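Local atomic coordinates of peptide methionine sulfoxide reductase msrA/msrB (Neisseria meningitidis, PDB entry 3BQG), a protein that catalyses, as the MsrA domain of PilB, the reduction of methionine sulfoxide to methionine, using a redox-active cysteine that passes through a sulfenic acid. Residues L66-I71 / A108-A113; K115-Q118 / P124-V127. The protein carries 1 engineered substitution. All coordinates share one frame; numbering follows the deposited sequence.

Interaction 1: residues L66-I71 / A108-A113; sequences LSLDDI and AVIAAA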
# COMPACT_ATOMS: atom_id res chain seq x y z
N LEU A 66 -13.70 3.41 9.57
CA LEU A 66 -12.26 3.37 9.79
C LEU A 66 -11.59 4.74 9.73
O LEU A 66 -11.95 5.58 8.91
CB LEU A 66 -11.60 2.46 8.75
CG LEU A 66 -12.08 1.01 8.67
CD1 LEU A 66 -11.52 0.35 7.41
CD2 LEU A 66 -11.63 0.25 9.92
N SER A 67 -10.62 4.95 10.61
CA SER A 67 -9.86 6.19 10.65
C SER A 67 -8.55 5.91 9.90
O SER A 67 -8.21 4.75 9.66
CB SER A 67 -9.54 6.58 12.09
OG SER A 67 -8.65 5.65 12.68
N LEU A 68 -7.83 6.96 9.52
CA LEU A 68 -6.57 6.79 8.82
C LEU A 68 -5.62 5.92 9.64
O LEU A 68 -4.84 5.14 9.09
CB LEU A 68 -5.91 8.15 8.55
CG LEU A 68 -4.51 8.15 7.93
CD1 LEU A 68 -4.47 7.28 6.68
CD2 LEU A 68 -4.11 9.58 7.60
N ASP A 69 -5.68 6.04 10.96
CA ASP A 69 -4.81 5.24 11.81
C ASP A 69 -5.16 3.77 11.72
O ASP A 69 -4.27 2.92 11.65
CB ASP A 69 -4.89 5.67 13.28
CG ASP A 69 -3.94 4.88 14.15
OD1 ASP A 69 -2.70 5.02 13.96
OD2 ASP A 69 -4.42 4.09 15.00
N ASP A 70 -6.46 3.45 11.74
CA ASP A 70 -6.88 2.06 11.62
C ASP A 70 -6.26 1.49 10.35
O ASP A 70 -5.67 0.41 10.36
CB ASP A 70 -8.40 1.93 11.54
CG ASP A 70 -9.11 2.43 12.77
OD1 ASP A 70 -8.49 2.46 13.86
OD2 ASP A 70 -10.31 2.79 12.66
N ILE A 71 -6.40 2.24 9.25
CA ILE A 71 -5.85 1.81 7.97
C ILE A 71 -4.34 1.58 8.07
O ILE A 71 -3.82 0.61 7.53
CB ILE A 71 -6.12 2.86 6.86
CG1 ILE A 71 -7.62 2.95 6.57
CG2 ILE A 71 -5.35 2.49 5.59
CD1 ILE A 71 -8.22 1.68 5.98
N ALA A 108 1.33 14.81 9.14
CA ALA A 108 1.62 14.73 10.57
C ALA A 108 1.01 13.49 11.19
O ALA A 108 1.60 12.86 12.06
CB ALA A 108 1.11 15.98 11.27
N VAL A 109 -0.18 13.11 10.74
CA VAL A 109 -0.84 11.93 11.27
C VAL A 109 -0.04 10.68 10.93
O VAL A 109 0.15 9.79 11.77
CB VAL A 109 -2.27 11.79 10.72
CG1 VAL A 109 -2.89 10.50 11.21
CG2 VAL A 109 -3.10 12.97 11.18
N ILE A 110 0.45 10.61 9.69
CA ILE A 110 1.23 9.47 9.23
C ILE A 110 2.56 9.39 9.97
O ILE A 110 2.98 8.30 10.37
CB ILE A 110 1.46 9.56 7.71
CG1 ILE A 110 0.11 9.51 6.99
CG2 ILE A 110 2.36 8.41 7.24
CD1 ILE A 110 0.20 9.76 5.50
N ALA A 111 3.22 10.53 10.17
CA ALA A 111 4.50 10.56 10.88
C ALA A 111 4.37 10.10 12.33
O ALA A 111 5.24 9.40 12.85
CB ALA A 111 5.09 11.97 10.84
N ALA A 112 3.27 10.48 12.98
CA ALA A 112 3.03 10.09 14.36
C ALA A 112 2.82 8.58 14.44
O ALA A 112 3.27 7.93 15.39
CB ALA A 112 1.80 10.82 14.91
N ALA A 113 2.14 8.03 13.45
CA ALA A 113 1.88 6.59 13.41
C ALA A 113 3.20 5.84 13.23
O ALA A 113 3.41 4.79 13.82
CB ALA A 113 0.92 6.25 12.27
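Leu-68 and Val-109 bring together two helices, 68-78 and 106-117, that lie side by side on the mixed beta-sheet of this alpha/beta reductase domain. The evidence for a shared sheet face is in their neighbours: Leu-68 also rests on Ile-6 and Tyr-61, while Ile-110 reaches Val-99 and Tyr-101, and the strands carrying Ile-6 and Val-99 are adjacent. The tighter part of the contact is apolar; Ile-110 continues it to the sheet, and Val-109 lies on its outer, exposed side. Here the CD2 branch of Leu-68 approaches CG1 of Val-109 to 3.9 Å, the two side chains crossing at a slant, and the same methyl stands 4.3 Å from CG1 of Ile-110. One leucine methyl therefore meets two consecutive residues of the partner helix. Because Leu-68 has CG trans to its backbone nitrogen (chi1 175°), its branched end is carried out from the first turn of the helix toward segment 108-113.

The other side is looser. Although the CA atoms of Asp-69 and Ala-113 are the nearest pair across the segments, at 7.0 Å, their side chains barely meet: Asp-69 OD1 lies 4.2 Å from Ala-113 CB, a polar atom against a methyl with no directional bond. Asp-69 and Val-109 form the more open margin, whereas Ile-110 and Ala-113 are buried. Only about 151 Å² is buried in total, counting both segments.

Leu-68 and Asp-69 stand in the first turn, where Ser-67 is the N-cap of a capping box. Asp-70 N donates to Ser-67 OG at 3.2 Å, and the reciprocal bond runs over 3.0 Å from Ser-67 N to Asp-70 OD2, nearly straight at 170° but reaching the oxygen from above the carboxylate plane, 51° out of it.

Interaction 2: residues K115-Q118 / P124-V127; sequences KREQ and PLVV
Gln-118 leaves its backbone with CG trans to N (chi1 180°) and then bends at chi2 (62°), which turns its amide end toward Leu-125. Leu-125 answers with a chi1 of -94°, well off a staggered value, and its isobutyl group is directed at Glu-117 and Gln-118. The two side chains of Gln-118 and Leu-125 slide past each other in opposite senses: Gln-118 CD lies 3.7 Å from Leu-125 CD1, alongside rather than end-on. The second methyl, CD2, meets the backbone instead. Leu-125 CD2 sits 3.7 Å from the backbone N of Gln-118 and 3.9 Å from CB of Glu-117, a side chain it crosses at roughly a right angle. Beyond CB the Glu-117 chain leads its carboxylate away from the loop, so its aliphatic base supplies the touching surface.

Helix 106-117 connects strands 97-101 and 128-131, which are parallel neighbours in the sheet, and the whole unit is a beta-alpha-beta crossover. Segment 124-127 is the return loop of that crossover, entering strand 128-131, and through Leu-125 it lies back against the helix it follows. The other surroundings of Leu-125 are Pro-81 and Thr-82, and Val-126 shares a backbone hydrogen bond with Pro-81. On the exposed margin, Pro-124 borders the amide end of Gln-118, with its CB bond directed away from the helix.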
# COMPACT_ATOMS: atom_id res chain seq x y z
N LYS A 115 6.17 6.96 14.14
CA LYS A 115 6.96 7.11 15.36
C LYS A 115 6.56 6.04 16.36
O LYS A 115 7.41 5.46 17.02
CB LYS A 115 6.75 8.51 15.96
CG LYS A 115 7.60 8.77 17.20
CD LYS A 115 7.45 10.21 17.70
CE LYS A 115 8.44 10.51 18.82
NZ LYS A 115 8.30 11.89 19.34
N ARG A 116 5.26 5.78 16.46
CA ARG A 116 4.76 4.76 17.39
C ARG A 116 5.17 3.36 16.96
O ARG A 116 5.53 2.54 17.80
CB ARG A 116 3.23 4.84 17.50
CG ARG A 116 2.72 6.10 18.20
CD ARG A 116 1.20 6.15 18.26
NE ARG A 116 0.73 7.36 18.94
CZ ARG A 116 0.97 7.64 20.22
NH1 ARG A 116 1.68 6.80 20.96
NH2 ARG A 116 0.50 8.76 20.76
N GLU A 117 5.14 3.10 15.65
CA GLU A 117 5.51 1.79 15.12
C GLU A 117 6.99 1.51 15.37
O GLU A 117 7.38 0.36 15.57
CB GLU A 117 5.21 1.75 13.61
CG GLU A 117 5.24 0.36 12.97
CD GLU A 117 4.18 -0.58 13.53
OE1 GLU A 117 3.24 -0.11 14.21
OE2 GLU A 117 4.28 -1.81 13.29
N GLN A 118 7.81 2.56 15.35
CA GLN A 118 9.24 2.41 15.58
C GLN A 118 9.54 1.81 16.95
O GLN A 118 10.60 1.22 17.16
CB GLN A 118 9.95 3.77 15.43
CG GLN A 118 11.47 3.75 15.65
CD GLN A 118 12.21 2.87 14.66
OE1 GLN A 118 12.39 1.66 14.87
NE2 GLN A 118 12.65 3.47 13.55
N PRO A 124 15.90 0.72 12.17
CA PRO A 124 15.17 1.93 11.80
C PRO A 124 14.13 1.72 10.70
O PRO A 124 14.33 0.94 9.77
CB PRO A 124 16.28 2.90 11.39
CG PRO A 124 17.35 2.00 10.88
CD PRO A 124 17.33 0.83 11.85
N LEU A 125 13.00 2.42 10.82
CA LEU A 125 11.93 2.33 9.83
C LEU A 125 12.31 3.12 8.57
O LEU A 125 12.94 4.17 8.66
CB LEU A 125 10.63 2.89 10.42
CG LEU A 125 9.69 1.86 11.05
CD1 LEU A 125 10.43 0.95 12.00
CD2 LEU A 125 8.57 2.60 11.77
N VAL A 126 11.96 2.60 7.40
CA VAL A 126 12.30 3.28 6.16
C VAL A 126 11.10 3.56 5.25
O VAL A 126 11.27 3.89 4.08
CB VAL A 126 13.36 2.48 5.35
CG1 VAL A 126 14.60 2.27 6.19
CG2 VAL A 126 12.79 1.14 4.90
N VAL A 127 9.90 3.45 5.80
CA VAL A 127 8.67 3.71 5.05
C VAL A 127 8.59 5.18 4.61
O VAL A 127 8.80 6.08 5.42
CB VAL A 127 7.42 3.38 5.91
CG1 VAL A 127 6.14 3.71 5.14
CG2 VAL A 127 7.45 1.91 6.30

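Overall arrangement
Helix 106-117 is common to both contacts, which follow one another along the chain with centres about 13 Å apart. Interaction 1 uses its middle turns to meet helix 68-78, across 36 intervening residues; interaction 2 uses its C-terminal part to meet the loop six residues on. The first joins two sequence-distant helices on the same face of the sheet, the second makes a local return. Their segments do not otherwise touch. The centres of the two contacts lie about 13 and 16 Å from the centre of the chain. Neither includes Cys-12, the S-hydroxycysteine of this form; a link through the chain is strand 3-10, which leads to Cys-12 and carries Ile-6, a neighbour of Leu-68.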